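Local coordinates for surface protein SPB1 (Streptococcus agalactiae, PDB 4UZG) that forms the backbone subunit of the group B streptococcus pilus 2b, probably polymerised by sortase into the shaft of the fibre, at residues Gln197-Asn202 / Gly210-Thr216. Residue numbers count along the deposited sequence, not the author numbering.
Sequences QFLNFN and GTEANAT
A two-stranded antiparallel ribbon at the surface of the prealbumin-like domain pairs strand 198-200 with the end of strand 208-210, whose following loop folds back along the first strand. F198 and G210 form a hydrogen-bonded pair (F198 N to G210 O 2.9 Å, G210 N to F198 O 3.0 Å). The chain then makes a type I turn, E212 to A215, whose start is tied by an ST motif, T211 OG1 accepting from N214 N at 3.1 Å. E212 CB lies over the F198 ring (chi1 m), 3.7 Å from its centroid in a CH-pi contact, while E212 OE2 salt-bridges K241. This loop leads on to strand 218-219 of the four-stranded sheet, where F198 and A215 touch V190. T216 N donates to L199 O (2.9 Å), and T216 OG1 (chi1 m) accepts from F201 N (2.8 Å). N200 (chi1 t) gives ND2 to N214 O (2.7 Å) and, in an Asx turn, accepts N202 N at OD1 (2.9 Å). Waters bridge F198 O to T211 O and L199 O to T216 O.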
ATOM      1  N   GLN A 197      17.243  -8.645  10.205  1.00  5.70           N
ATOM      2  CA  GLN A 197      16.160  -9.612  10.265  1.00  5.75           C
ATOM      3  C   GLN A 197      15.958 -10.313   8.942  1.00  5.11           C
ATOM      4  O   GLN A 197      16.396  -9.827   7.893  1.00  5.84           O
ATOM      5  CB  GLN A 197      14.859  -8.933  10.684  1.00  5.57           C
ATOM      6  CG  GLN A 197      14.924  -8.274  12.053  1.00  6.39           C
ATOM      7  CD  GLN A 197      13.926  -7.166  12.188  1.00  6.62           C
ATOM      8  OE1 GLN A 197      13.874  -6.244  11.372  1.00  6.64           O
ATOM      9  NE2 GLN A 197      13.087  -7.271  13.203  1.00  9.85           N
ATOM     10  N   PHE A 198      15.250 -11.434   9.005  1.00  5.29           N
ATOM     11  CA  PHE A 198      15.068 -12.325   7.873  1.00  5.13           C
ATOM     12  C   PHE A 198      13.592 -12.460   7.535  1.00  4.95           C
ATOM     13  O   PHE A 198      12.722 -12.535   8.408  1.00  5.35           O
ATOM     14  CB  PHE A 198      15.654 -13.710   8.162  1.00  6.14           C
ATOM     15  CG  PHE A 198      17.127 -13.659   8.373  1.00  7.47           C
ATOM     16  CD1 PHE A 198      17.654 -13.253   9.592  1.00  8.14           C
ATOM     17  CD2 PHE A 198      18.001 -13.929   7.328  1.00 10.95           C
ATOM     18  CE1 PHE A 198      19.031 -13.145   9.780  1.00 11.03           C
ATOM     19  CE2 PHE A 198      19.393 -13.833   7.514  1.00 13.31           C
ATOM     20  CZ  PHE A 198      19.893 -13.435   8.742  1.00 13.03           C
ATOM     21  N   LEU A 199      13.297 -12.499   6.240  1.00  5.22           N
ATOM     22  CA  LEU A 199      11.931 -12.548   5.742  1.00  4.68           C
ATOM     23  C   LEU A 199      11.256 -13.873   6.011  1.00  4.89           C
ATOM     24  O   LEU A 199      11.752 -14.941   5.600  1.00  5.40           O
ATOM     25  CB  LEU A 199      11.946 -12.317   4.230  1.00  5.17           C
ATOM     26  CG  LEU A 199      10.614 -12.486   3.495  1.00  5.65           C
ATOM     27  CD1 LEU A 199       9.605 -11.449   3.972  1.00  6.32           C
ATOM     28  CD2 LEU A 199      10.841 -12.394   1.987  1.00  6.50           C
ATOM     29  N   ASN A 200      10.102 -13.810   6.666  1.00  5.22           N
ATOM     30  CA  ASN A 200       9.160 -14.913   6.739  1.00  5.68           C
ATOM     31  C   ASN A 200       7.918 -14.457   5.975  1.00  5.59           C
ATOM     32  O   ASN A 200       7.249 -13.495   6.388  1.00  6.20           O
ATOM     33  CB  ASN A 200       8.799 -15.275   8.171  1.00  7.83           C
ATOM     34  CG  ASN A 200       7.737 -16.380   8.214  1.00  8.99           C
ATOM     35  OD1 ASN A 200       6.701 -16.312   7.588  1.00  9.42           O
ATOM     36  ND2 ASN A 200       8.059 -17.464   8.876  1.00 13.44           N
ATOM     37  N   PHE A 201       7.640 -15.119   4.868  1.00  5.63           N
ATOM     38  CA  PHE A 201       6.513 -14.782   4.007  1.00  6.05           C
ATOM     39  C   PHE A 201       5.582 -16.001   3.911  1.00  6.32           C
ATOM     40  O   PHE A 201       4.867 -16.203   2.922  1.00  7.44           O
ATOM     41  CB  PHE A 201       6.991 -14.328   2.620  1.00  6.38           C
ATOM     42  CG  PHE A 201       6.128 -13.283   1.915  1.00  5.49           C
ATOM     43  CD1 PHE A 201       4.824 -12.987   2.310  1.00  5.78           C
ATOM     44  CD2 PHE A 201       6.648 -12.621   0.817  1.00  6.48           C
ATOM     45  CE1 PHE A 201       4.075 -12.066   1.593  1.00  6.34           C
ATOM     46  CE2 PHE A 201       5.905 -11.694   0.112  1.00  7.16           C
ATOM     47  CZ  PHE A 201       4.623 -11.412   0.507  1.00  6.59           C
ATOM     48  N   ASN A 202       5.555 -16.799   4.976  1.00  7.31           N
ATOM     49  CA  ASN A 202       4.714 -17.992   4.959  1.00  8.41           C
ATOM     50  C   ASN A 202       3.225 -17.674   4.991  1.00  8.37           C
ATOM     51  O   ASN A 202       2.424 -18.414   4.421  1.00 10.21           O
ATOM     52  CB  ASN A 202       5.104 -18.922   6.077  1.00 10.06           C
ATOM     53  CG  ASN A 202       6.512 -19.478   5.889  1.00 13.31           C
ATOM     54  OD1 ASN A 202       7.126 -19.406   4.802  1.00 13.89           O
ATOM     55  ND2 ASN A 202       7.042 -20.024   6.950  1.00 17.27           N
ATOM     56  N   GLY A 210      12.098 -11.451  11.114  1.00  5.74           N
ATOM     57  CA  GLY A 210      12.452 -12.076  12.375  1.00  6.51           C
ATOM     58  C   GLY A 210      13.701 -12.911  12.290  1.00  5.90           C
ATOM     59  O   GLY A 210      14.668 -12.533  11.623  1.00  6.01           O
ATOM     60  N   THR A 211      13.720 -14.014  13.015  1.00  5.86           N
ATOM     61  CA  THR A 211      14.935 -14.815  13.123  1.00  6.56           C
ATOM     62  C   THR A 211      15.244 -15.533  11.808  1.00  6.90           C
ATOM     63  O   THR A 211      14.380 -15.791  10.967  1.00  7.20           O
ATOM     64  CB  THR A 211      14.823 -15.873  14.213  1.00  7.94           C
ATOM     65  OG1 THR A 211      13.853 -16.841  13.781  1.00  9.49           O
ATOM     66  CG2 THR A 211      14.460 -15.283  15.574  1.00  8.26           C
ATOM     67  N   GLU A 212      16.518 -15.879  11.641  1.00  7.96           N
ATOM     68  CA  GLU A 212      16.928 -16.652  10.487  1.00  9.08           C
ATOM     69  C   GLU A 212      16.259 -18.033  10.499  1.00  9.43           C
ATOM     70  O   GLU A 212      15.868 -18.552   9.469  1.00 10.13           O
ATOM     71  CB  GLU A 212      18.450 -16.753  10.443  1.00 11.18           C
ATOM     72  CG  GLU A 212      18.937 -17.410   9.161  1.00 14.59           C
ATOM     73  CD  GLU A 212      20.434 -17.378   8.994  1.00 17.78           C
ATOM     74  OE1 GLU A 212      21.149 -16.861   9.882  1.00 19.17           O
ATOM     75  OE2 GLU A 212      20.903 -17.881   7.957  1.00 21.36           O
ATOM     76  N   ALA A 213      16.117 -18.633  11.674  1.00 10.79           N
ATOM     77  CA  ALA A 213      15.547 -19.962  11.751  1.00 11.97           C
ATOM     78  C   ALA A 213      14.090 -19.961  11.262  1.00 11.49           C
ATOM     79  O   ALA A 213      13.597 -20.980  10.752  1.00 13.49           O
ATOM     80  CB  ALA A 213      15.650 -20.502  13.177  1.00 14.83           C
ATOM     81  N   ASN A 214      13.409 -18.831  11.411  1.00  9.89           N
ATOM     82  CA  ASN A 214      12.025 -18.705  10.975  1.00 10.43           C
ATOM     83  C   ASN A 214      11.848 -18.194   9.548  1.00  8.45           C
ATOM     84  O   ASN A 214      10.739 -18.017   9.089  1.00 10.23           O
ATOM     85  CB  ASN A 214      11.298 -17.776  11.941  1.00 11.76           C
ATOM     86  CG  ASN A 214      11.061 -18.409  13.334  1.00 17.99           C
ATOM     87  OD1 ASN A 214      11.082 -19.653  13.482  1.00 21.75           O
ATOM     88  ND2 ASN A 214      10.860 -17.567  14.349  1.00 19.49           N
ATOM     89  N   ALA A 215      12.938 -17.990   8.832  1.00  8.01           N
ATOM     90  CA  ALA A 215      12.884 -17.419   7.501  1.00  7.87           C
ATOM     91  C   ALA A 215      12.293 -18.381   6.472  1.00  7.18           C
ATOM     92  O   ALA A 215      12.464 -19.594   6.545  1.00  9.78           O
ATOM     93  CB  ALA A 215      14.254 -17.010   7.051  1.00  9.59           C
ATOM     94  N   THR A 216      11.657 -17.804   5.466  1.00  5.89           N
ATOM     95  CA  THR A 216      11.219 -18.548   4.305  1.00  5.41           C
ATOM     96  C   THR A 216      12.393 -18.834   3.388  1.00  5.34           C
ATOM     97  O   THR A 216      13.120 -17.941   2.983  1.00  6.69           O
ATOM     98  CB  THR A 216      10.168 -17.733   3.526  1.00  6.37           C
ATOM     99  OG1 THR A 216       9.055 -17.459   4.382  1.00  7.11           O
ATOM    100  CG2 THR A 216       9.726 -18.459   2.270  1.00  7.30           C
TER
HETATM  101  O   HOH W   1      11.930 -14.725  10.047  1.00  6.53           O
HETATM  102  O   HOH W   2      13.715 -15.291   3.535  1.00  7.74           O